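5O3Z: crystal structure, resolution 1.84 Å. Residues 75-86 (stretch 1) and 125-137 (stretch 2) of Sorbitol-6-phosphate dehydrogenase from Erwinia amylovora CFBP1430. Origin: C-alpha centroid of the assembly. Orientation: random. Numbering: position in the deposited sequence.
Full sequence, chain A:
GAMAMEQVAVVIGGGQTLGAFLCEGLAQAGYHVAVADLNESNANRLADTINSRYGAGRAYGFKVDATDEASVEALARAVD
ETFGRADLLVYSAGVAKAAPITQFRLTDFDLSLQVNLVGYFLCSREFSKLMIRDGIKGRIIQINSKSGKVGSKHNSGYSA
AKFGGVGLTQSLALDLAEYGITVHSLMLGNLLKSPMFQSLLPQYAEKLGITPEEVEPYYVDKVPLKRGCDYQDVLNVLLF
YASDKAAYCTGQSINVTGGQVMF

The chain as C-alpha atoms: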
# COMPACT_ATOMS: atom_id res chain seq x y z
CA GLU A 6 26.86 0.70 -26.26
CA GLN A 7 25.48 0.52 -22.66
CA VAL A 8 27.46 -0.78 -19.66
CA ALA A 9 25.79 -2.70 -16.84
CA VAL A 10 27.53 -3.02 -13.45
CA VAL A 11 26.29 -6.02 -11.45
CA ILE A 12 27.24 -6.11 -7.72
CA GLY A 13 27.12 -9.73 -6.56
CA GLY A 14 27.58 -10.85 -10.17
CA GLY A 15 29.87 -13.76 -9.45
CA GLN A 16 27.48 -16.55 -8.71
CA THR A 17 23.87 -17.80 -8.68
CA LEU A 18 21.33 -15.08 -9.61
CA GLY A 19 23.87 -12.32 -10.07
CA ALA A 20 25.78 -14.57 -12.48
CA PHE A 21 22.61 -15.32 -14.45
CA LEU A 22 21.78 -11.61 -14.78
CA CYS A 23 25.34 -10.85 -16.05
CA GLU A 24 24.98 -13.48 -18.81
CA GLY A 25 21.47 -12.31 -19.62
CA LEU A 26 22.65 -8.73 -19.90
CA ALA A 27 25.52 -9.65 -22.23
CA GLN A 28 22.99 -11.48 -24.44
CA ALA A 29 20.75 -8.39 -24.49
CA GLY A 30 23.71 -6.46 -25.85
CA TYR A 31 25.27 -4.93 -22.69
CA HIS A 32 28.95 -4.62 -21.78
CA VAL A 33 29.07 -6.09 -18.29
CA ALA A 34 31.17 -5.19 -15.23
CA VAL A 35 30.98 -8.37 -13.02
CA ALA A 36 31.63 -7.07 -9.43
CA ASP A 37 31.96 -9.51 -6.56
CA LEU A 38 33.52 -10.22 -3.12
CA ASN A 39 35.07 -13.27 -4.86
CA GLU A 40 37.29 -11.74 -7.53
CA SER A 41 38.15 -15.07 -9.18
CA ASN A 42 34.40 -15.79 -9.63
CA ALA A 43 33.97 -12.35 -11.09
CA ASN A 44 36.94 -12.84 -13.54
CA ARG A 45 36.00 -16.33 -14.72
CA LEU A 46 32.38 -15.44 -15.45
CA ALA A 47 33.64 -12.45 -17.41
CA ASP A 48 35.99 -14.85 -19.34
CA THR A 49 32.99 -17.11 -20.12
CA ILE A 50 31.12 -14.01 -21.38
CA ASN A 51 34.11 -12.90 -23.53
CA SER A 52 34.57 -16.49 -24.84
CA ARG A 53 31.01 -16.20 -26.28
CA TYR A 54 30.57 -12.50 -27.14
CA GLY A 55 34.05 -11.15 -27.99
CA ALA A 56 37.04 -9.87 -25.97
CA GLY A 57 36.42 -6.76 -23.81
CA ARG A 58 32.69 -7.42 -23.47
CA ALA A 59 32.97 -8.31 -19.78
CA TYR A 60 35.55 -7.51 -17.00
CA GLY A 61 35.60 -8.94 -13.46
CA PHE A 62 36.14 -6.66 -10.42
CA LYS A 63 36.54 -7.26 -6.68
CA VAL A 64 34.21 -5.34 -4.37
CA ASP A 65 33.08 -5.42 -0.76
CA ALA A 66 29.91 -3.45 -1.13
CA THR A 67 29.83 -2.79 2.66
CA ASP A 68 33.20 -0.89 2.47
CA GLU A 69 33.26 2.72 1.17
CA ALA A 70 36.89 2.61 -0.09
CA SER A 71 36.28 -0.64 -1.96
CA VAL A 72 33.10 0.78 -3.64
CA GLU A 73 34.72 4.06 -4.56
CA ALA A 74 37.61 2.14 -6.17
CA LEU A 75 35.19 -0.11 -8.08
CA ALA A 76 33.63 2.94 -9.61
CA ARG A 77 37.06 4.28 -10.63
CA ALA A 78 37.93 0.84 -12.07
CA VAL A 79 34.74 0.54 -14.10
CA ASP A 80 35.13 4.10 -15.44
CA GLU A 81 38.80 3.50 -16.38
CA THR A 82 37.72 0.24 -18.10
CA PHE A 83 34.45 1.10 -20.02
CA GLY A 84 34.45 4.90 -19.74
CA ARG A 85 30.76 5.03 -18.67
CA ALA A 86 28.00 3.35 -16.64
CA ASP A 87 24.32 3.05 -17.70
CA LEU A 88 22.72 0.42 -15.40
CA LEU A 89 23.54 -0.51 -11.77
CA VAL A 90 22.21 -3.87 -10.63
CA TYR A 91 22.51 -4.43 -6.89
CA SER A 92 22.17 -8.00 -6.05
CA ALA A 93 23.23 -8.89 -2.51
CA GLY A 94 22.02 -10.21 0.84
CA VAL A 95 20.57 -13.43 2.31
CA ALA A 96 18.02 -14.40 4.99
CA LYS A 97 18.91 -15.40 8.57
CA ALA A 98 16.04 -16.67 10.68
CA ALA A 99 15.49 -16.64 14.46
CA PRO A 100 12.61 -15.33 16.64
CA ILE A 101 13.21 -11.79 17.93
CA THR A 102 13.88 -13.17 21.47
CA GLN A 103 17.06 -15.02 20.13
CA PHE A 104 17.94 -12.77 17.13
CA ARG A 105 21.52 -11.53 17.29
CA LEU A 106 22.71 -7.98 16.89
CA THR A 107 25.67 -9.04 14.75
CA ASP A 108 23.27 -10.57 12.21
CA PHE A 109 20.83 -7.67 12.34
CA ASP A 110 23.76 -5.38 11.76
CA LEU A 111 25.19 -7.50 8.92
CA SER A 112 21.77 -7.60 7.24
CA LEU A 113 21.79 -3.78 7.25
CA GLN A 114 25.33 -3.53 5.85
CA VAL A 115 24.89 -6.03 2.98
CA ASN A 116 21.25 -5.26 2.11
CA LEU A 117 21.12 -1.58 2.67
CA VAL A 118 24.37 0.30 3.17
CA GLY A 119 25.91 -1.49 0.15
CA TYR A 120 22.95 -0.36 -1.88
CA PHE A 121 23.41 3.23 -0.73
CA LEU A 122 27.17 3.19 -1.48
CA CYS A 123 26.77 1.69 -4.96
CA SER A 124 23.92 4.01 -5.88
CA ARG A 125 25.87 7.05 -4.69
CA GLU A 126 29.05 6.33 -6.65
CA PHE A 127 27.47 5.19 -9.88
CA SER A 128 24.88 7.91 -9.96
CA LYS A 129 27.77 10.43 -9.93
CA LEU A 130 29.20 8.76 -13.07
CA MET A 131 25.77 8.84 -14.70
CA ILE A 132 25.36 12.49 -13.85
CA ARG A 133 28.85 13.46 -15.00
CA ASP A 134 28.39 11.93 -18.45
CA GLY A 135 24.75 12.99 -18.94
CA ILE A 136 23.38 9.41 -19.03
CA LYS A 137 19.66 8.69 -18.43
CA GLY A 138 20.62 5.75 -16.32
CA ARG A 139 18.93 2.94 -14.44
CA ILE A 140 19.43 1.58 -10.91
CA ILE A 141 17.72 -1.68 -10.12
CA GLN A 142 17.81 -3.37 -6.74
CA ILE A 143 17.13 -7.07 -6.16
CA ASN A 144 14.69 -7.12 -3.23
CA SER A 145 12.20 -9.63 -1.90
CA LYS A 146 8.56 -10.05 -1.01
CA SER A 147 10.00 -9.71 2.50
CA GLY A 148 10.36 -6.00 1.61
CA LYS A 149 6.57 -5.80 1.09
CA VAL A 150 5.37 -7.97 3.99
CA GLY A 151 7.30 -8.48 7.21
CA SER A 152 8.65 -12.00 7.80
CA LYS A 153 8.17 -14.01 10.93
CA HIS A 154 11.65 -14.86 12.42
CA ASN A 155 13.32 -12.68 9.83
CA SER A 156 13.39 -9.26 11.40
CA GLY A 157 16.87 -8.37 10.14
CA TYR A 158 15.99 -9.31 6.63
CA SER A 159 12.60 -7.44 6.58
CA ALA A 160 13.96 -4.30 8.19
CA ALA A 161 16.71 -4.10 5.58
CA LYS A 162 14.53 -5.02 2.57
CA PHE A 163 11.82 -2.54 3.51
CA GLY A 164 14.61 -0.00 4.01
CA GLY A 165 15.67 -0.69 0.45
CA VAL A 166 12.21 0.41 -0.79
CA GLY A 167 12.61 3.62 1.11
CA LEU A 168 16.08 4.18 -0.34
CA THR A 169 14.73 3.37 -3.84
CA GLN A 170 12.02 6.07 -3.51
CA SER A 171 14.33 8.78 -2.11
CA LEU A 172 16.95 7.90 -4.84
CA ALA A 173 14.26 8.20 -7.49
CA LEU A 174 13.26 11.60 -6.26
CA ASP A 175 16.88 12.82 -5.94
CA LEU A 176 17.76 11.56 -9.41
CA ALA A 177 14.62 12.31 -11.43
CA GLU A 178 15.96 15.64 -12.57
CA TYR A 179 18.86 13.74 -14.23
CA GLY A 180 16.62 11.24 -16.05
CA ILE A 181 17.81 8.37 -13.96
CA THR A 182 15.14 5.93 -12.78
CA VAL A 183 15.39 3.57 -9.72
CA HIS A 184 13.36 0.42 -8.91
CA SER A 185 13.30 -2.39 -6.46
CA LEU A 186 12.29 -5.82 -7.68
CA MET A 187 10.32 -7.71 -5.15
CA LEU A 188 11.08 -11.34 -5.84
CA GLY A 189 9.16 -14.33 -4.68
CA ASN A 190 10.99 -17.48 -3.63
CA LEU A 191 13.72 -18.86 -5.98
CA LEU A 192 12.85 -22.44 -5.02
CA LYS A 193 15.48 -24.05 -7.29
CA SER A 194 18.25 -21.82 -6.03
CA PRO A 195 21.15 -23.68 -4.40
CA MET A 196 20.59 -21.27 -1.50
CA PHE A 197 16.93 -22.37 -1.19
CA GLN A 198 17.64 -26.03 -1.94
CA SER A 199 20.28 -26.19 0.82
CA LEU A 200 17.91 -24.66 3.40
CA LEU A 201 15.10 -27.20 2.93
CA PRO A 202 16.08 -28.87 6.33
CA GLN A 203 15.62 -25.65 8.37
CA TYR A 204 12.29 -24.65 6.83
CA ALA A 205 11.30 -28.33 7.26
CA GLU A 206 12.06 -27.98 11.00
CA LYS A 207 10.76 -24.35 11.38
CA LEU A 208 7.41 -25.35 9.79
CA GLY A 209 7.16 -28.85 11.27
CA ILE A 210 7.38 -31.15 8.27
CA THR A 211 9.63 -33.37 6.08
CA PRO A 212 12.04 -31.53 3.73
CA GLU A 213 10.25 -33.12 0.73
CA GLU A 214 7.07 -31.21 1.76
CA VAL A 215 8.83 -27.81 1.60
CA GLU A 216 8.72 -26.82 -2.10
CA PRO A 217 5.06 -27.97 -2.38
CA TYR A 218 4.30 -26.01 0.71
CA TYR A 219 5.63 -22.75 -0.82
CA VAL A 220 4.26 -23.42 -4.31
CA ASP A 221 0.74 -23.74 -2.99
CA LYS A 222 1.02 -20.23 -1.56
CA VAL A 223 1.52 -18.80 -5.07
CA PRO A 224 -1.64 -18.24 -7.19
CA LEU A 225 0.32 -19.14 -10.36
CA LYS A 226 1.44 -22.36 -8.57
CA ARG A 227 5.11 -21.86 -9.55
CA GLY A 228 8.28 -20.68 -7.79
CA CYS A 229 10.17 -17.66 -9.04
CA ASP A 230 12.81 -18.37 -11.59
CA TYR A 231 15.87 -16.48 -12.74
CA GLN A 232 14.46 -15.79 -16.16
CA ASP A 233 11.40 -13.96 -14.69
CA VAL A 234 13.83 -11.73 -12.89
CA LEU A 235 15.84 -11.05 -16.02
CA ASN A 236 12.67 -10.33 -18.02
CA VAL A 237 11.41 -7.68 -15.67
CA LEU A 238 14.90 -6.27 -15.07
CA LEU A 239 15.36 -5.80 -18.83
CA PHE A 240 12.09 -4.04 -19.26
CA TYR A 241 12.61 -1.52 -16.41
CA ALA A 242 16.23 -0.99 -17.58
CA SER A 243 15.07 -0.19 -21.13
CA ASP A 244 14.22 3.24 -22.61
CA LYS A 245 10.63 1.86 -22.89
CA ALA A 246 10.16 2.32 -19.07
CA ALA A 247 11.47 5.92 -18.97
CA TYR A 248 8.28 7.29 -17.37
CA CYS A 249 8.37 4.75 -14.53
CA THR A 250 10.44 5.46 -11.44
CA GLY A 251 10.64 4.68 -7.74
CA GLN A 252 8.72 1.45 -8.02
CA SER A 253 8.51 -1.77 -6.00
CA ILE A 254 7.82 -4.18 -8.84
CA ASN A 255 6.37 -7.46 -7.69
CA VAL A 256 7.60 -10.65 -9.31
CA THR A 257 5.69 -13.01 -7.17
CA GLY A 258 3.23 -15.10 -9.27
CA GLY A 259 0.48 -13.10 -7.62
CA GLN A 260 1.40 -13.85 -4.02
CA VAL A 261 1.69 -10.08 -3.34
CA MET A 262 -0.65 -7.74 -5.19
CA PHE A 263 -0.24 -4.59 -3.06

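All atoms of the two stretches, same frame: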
# COMPACT_ATOMS: atom_id res chain seq x y z
N LEU A 75 35.91 0.63 -7.03
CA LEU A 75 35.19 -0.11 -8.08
C LEU A 75 34.68 0.81 -9.11
O LEU A 75 34.86 0.59 -10.31
CB LEU A 75 34.05 -0.96 -7.49
CG LEU A 75 33.14 -1.72 -8.48
CD1 LEU A 75 33.83 -2.96 -8.97
CD2 LEU A 75 31.80 -2.02 -7.84
N ALA A 76 34.11 1.94 -8.68
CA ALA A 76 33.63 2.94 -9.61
C ALA A 76 34.74 3.50 -10.45
O ALA A 76 34.59 3.68 -11.67
CB ALA A 76 32.90 4.04 -8.91
N ARG A 77 35.86 3.83 -9.82
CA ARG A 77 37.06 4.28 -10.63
C ARG A 77 37.48 3.20 -11.66
O ARG A 77 37.64 3.50 -12.82
CB ARG A 77 38.24 4.69 -9.73
CG ARG A 77 38.06 6.09 -9.17
CD ARG A 77 39.27 6.67 -8.44
NE ARG A 77 39.78 5.72 -7.46
CZ ARG A 77 39.40 5.62 -6.18
NH1 ARG A 77 38.46 6.43 -5.65
NH2 ARG A 77 39.95 4.69 -5.41
N ALA A 78 37.54 1.95 -11.23
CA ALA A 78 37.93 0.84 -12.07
C ALA A 78 36.99 0.62 -13.26
O ALA A 78 37.42 0.43 -14.41
CB ALA A 78 38.02 -0.42 -11.23
N VAL A 79 35.69 0.66 -13.01
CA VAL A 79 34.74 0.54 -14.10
C VAL A 79 34.85 1.70 -15.06
O VAL A 79 34.78 1.47 -16.25
CB VAL A 79 33.26 0.40 -13.58
CG1 VAL A 79 32.28 0.40 -14.74
CG2 VAL A 79 33.07 -0.88 -12.78
N ASP A 80 35.04 2.94 -14.58
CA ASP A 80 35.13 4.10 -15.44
C ASP A 80 36.39 4.00 -16.28
O ASP A 80 36.33 4.16 -17.49
CB ASP A 80 35.18 5.38 -14.63
CG ASP A 80 35.16 6.64 -15.48
OD1 ASP A 80 34.55 6.70 -16.59
OD2 ASP A 80 35.66 7.65 -15.00
N GLU A 81 37.53 3.73 -15.64
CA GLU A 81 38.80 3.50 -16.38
C GLU A 81 38.58 2.50 -17.51
O GLU A 81 38.98 2.76 -18.65
CB GLU A 81 39.90 2.90 -15.48
CG GLU A 81 40.41 3.74 -14.30
CD GLU A 81 41.02 2.88 -13.17
OE1 GLU A 81 41.44 1.70 -13.40
OE2 GLU A 81 41.09 3.36 -12.01
N THR A 82 37.93 1.36 -17.18
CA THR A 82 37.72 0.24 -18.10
C THR A 82 36.70 0.45 -19.28
O THR A 82 37.06 0.20 -20.46
CB THR A 82 37.35 -1.00 -17.27
OG1 THR A 82 38.37 -1.23 -16.30
CG2 THR A 82 37.18 -2.27 -18.14
N PHE A 83 35.46 0.86 -18.99
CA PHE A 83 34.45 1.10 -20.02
C PHE A 83 34.20 2.54 -20.32
O PHE A 83 33.53 2.82 -21.26
CB PHE A 83 33.09 0.46 -19.66
CG PHE A 83 33.16 -1.01 -19.37
CD1 PHE A 83 33.16 -1.94 -20.40
CD2 PHE A 83 33.23 -1.47 -18.07
CE1 PHE A 83 33.20 -3.29 -20.14
CE2 PHE A 83 33.31 -2.83 -17.80
CZ PHE A 83 33.26 -3.74 -18.84
N GLY A 84 34.69 3.46 -19.52
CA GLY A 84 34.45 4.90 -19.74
C GLY A 84 33.03 5.44 -19.48
O GLY A 84 32.77 6.60 -19.72
N ARG A 85 32.13 4.59 -19.02
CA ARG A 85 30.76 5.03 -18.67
C ARG A 85 30.05 3.96 -17.84
O ARG A 85 30.56 2.84 -17.65
CB ARG A 85 29.97 5.28 -19.95
CG ARG A 85 29.95 4.00 -20.80
CD ARG A 85 29.25 4.19 -22.09
NE ARG A 85 27.95 4.80 -21.84
CZ ARG A 85 27.20 5.37 -22.75
NH1 ARG A 85 27.58 5.38 -24.02
NH2 ARG A 85 26.05 5.91 -22.40
N ALA A 86 28.87 4.31 -17.34
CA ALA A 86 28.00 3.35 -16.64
C ALA A 86 26.53 3.77 -16.83
O ALA A 86 26.20 4.96 -16.75
CB ALA A 86 28.33 3.29 -15.18
N ARG A 125 25.15 5.78 -4.80
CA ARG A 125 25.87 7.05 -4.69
C ARG A 125 26.94 7.19 -5.76
O ARG A 125 26.98 8.19 -6.47
CB ARG A 125 26.55 7.24 -3.31
CG ARG A 125 27.04 8.68 -3.13
CD ARG A 125 27.54 8.96 -1.74
NE ARG A 125 28.80 8.25 -1.48
CZ ARG A 125 29.35 8.10 -0.28
NH1 ARG A 125 28.74 8.57 0.83
NH2 ARG A 125 30.49 7.45 -0.17
N GLU A 126 27.84 6.22 -5.81
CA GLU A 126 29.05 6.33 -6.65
C GLU A 126 28.78 6.18 -8.13
O GLU A 126 29.41 6.88 -8.95
CB GLU A 126 30.14 5.35 -6.22
CG GLU A 126 30.59 5.53 -4.77
CD GLU A 126 31.14 6.93 -4.50
OE1 GLU A 126 32.03 7.34 -5.27
OE2 GLU A 126 30.71 7.65 -3.57
N PHE A 127 27.83 5.32 -8.48
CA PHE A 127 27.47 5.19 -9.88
C PHE A 127 26.53 6.19 -10.38
O PHE A 127 26.67 6.58 -11.52
CB PHE A 127 27.04 3.81 -10.16
CG PHE A 127 28.15 2.85 -10.05
CD1 PHE A 127 29.11 2.75 -11.08
CD2 PHE A 127 28.31 2.09 -8.92
CE1 PHE A 127 30.15 1.81 -10.97
CE2 PHE A 127 29.35 1.17 -8.79
CZ PHE A 127 30.26 1.04 -9.81
N SER A 128 25.59 6.69 -9.57
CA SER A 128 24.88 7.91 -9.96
C SER A 128 25.76 9.09 -10.32
O SER A 128 25.41 9.86 -11.25
CB SER A 128 23.85 8.39 -8.92
OG SER A 128 24.38 8.72 -7.65
N LYS A 129 26.86 9.32 -9.60
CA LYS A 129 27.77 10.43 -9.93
C LYS A 129 28.32 10.26 -11.35
O LYS A 129 28.40 11.23 -12.10
CB LYS A 129 28.98 10.46 -8.98
CG LYS A 129 28.68 10.91 -7.57
CD LYS A 129 29.73 10.29 -6.63
CE LYS A 129 30.11 11.18 -5.48
NZ LYS A 129 31.11 12.17 -5.95
N LEU A 130 28.70 9.05 -11.70
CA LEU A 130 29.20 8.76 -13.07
C LEU A 130 28.13 9.03 -14.10
O LEU A 130 28.43 9.49 -15.24
CB LEU A 130 29.74 7.32 -13.21
CG LEU A 130 31.05 6.96 -12.46
CD1 LEU A 130 31.44 5.48 -12.67
CD2 LEU A 130 32.22 7.85 -12.87
N MET A 131 26.88 8.74 -13.75
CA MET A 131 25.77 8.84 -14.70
C MET A 131 25.48 10.30 -14.92
O MET A 131 25.22 10.73 -16.06
CB MET A 131 24.52 8.13 -14.15
CG MET A 131 24.53 6.67 -14.37
SD MET A 131 23.18 5.93 -13.41
CE MET A 131 23.63 4.21 -13.42
N ILE A 132 25.52 11.06 -13.84
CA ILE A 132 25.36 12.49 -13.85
C ILE A 132 26.45 13.22 -14.62
O ILE A 132 26.15 14.10 -15.45
CB ILE A 132 25.28 13.05 -12.42
CG1 ILE A 132 23.93 12.61 -11.82
CG2 ILE A 132 25.38 14.57 -12.35
CD1 ILE A 132 23.90 12.72 -10.31
N ARG A 133 27.68 12.83 -14.36
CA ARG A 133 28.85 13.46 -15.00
C ARG A 133 28.75 13.39 -16.50
O ARG A 133 28.91 14.38 -17.14
CB ARG A 133 30.14 12.75 -14.59
CG ARG A 133 31.42 13.46 -15.06
CD ARG A 133 32.62 12.51 -14.98
NE ARG A 133 32.50 11.40 -15.92
CZ ARG A 133 33.19 10.24 -15.85
NH1 ARG A 133 34.07 10.03 -14.89
NH2 ARG A 133 32.99 9.28 -16.75
N ASP A 134 28.48 12.19 -17.01
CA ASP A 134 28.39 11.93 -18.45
C ASP A 134 27.05 12.16 -19.08
O ASP A 134 26.84 11.73 -20.20
CB ASP A 134 28.75 10.46 -18.73
CG ASP A 134 30.23 10.18 -18.56
OD1 ASP A 134 30.95 11.19 -18.40
OD2 ASP A 134 30.65 8.98 -18.57
N GLY A 135 26.12 12.79 -18.39
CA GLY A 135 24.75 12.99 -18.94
C GLY A 135 23.91 11.78 -19.37
O GLY A 135 23.14 11.86 -20.32
N ILE A 136 24.05 10.66 -18.68
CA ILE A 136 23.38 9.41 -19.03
C ILE A 136 21.99 9.33 -18.28
O ILE A 136 21.87 9.69 -17.08
CB ILE A 136 24.30 8.20 -18.69
CG1 ILE A 136 25.45 8.15 -19.69
CG2 ILE A 136 23.56 6.90 -18.78
CD1 ILE A 136 26.64 7.36 -19.24
N LYS A 137 20.97 8.87 -19.00
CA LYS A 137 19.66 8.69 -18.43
C LYS A 137 19.66 7.29 -17.96
O LYS A 137 19.15 6.38 -18.66
CB LYS A 137 18.59 8.86 -19.47
CG LYS A 137 18.48 10.24 -20.07
CD LYS A 137 17.63 10.11 -21.35
CE LYS A 137 17.77 11.31 -22.26
NZ LYS A 137 17.77 12.59 -21.51
O HOH W 1 29.02 6.94 -16.95

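The strongest link between the two stretches is a two-pronged salt bridge. Arg-133 NH1 donates to Asp-80 OD2 at 2.9 Å, and Arg-133 NH2 donates to Asp-80 OD1 at 3.0 Å. Both hydrogen bonds are nearly linear, so carboxylate and guanidinium meet edge to edge. Each residue has chi1 in the t well, and both CA-to-CB bonds point toward the opposing stretch. Asp-134 holds the same guanidinium: Arg-133 NE donates to Asp-134 OD1 at 2.9 Å, and Arg-133 NH2 to Asp-134 OD2 at 3.0 Å. The arginine is thus shared by two carboxylates, one from each stretch, and its long side chain reaches from the end of its helix to Asp-80, in the last turn of the other.

A water extends this polar region. It accepts from Ala-86 N at 2.7 Å and lies 3.1 Å from Asp-134 OD2, to which it can donate. Gly-84 follows the first helix and leaves helical geometry with positive phi, a conformation that favours glycine, and the chain then runs extended through Arg-85 and Ala-86. Near the water, Met-131 CG lies 3.4 Å and Ile-136 CD1 3.5 Å from Ala-86 O.

Earlier in both helices the contact is apolar. The helices run in roughly the same direction, at 33°, with axes 10.1 Å apart at closest approach. Phe-127 is the buried centre of the packing. Ala-76 CB sits over one face of its ring, 4.1 Å from Phe-127 CE1. Leu-75 CD2 approaches the ring edge, 4.0 Å from Phe-127 CZ, and Val-79 CB also lies at the edge, 4.3 Å from Phe-127 CE1. From beyond the first helix, Ala-86 CB comes within 4.2 Å of Phe-127 CD1. Ala-76 has a small side chain that fits the close approach of the backbones; its CA is 6.4 Å from Glu-126 CA. Leu-130 CD1 packs 3.8 Å from Ala-76 O. Together the stretches bury 595 Å².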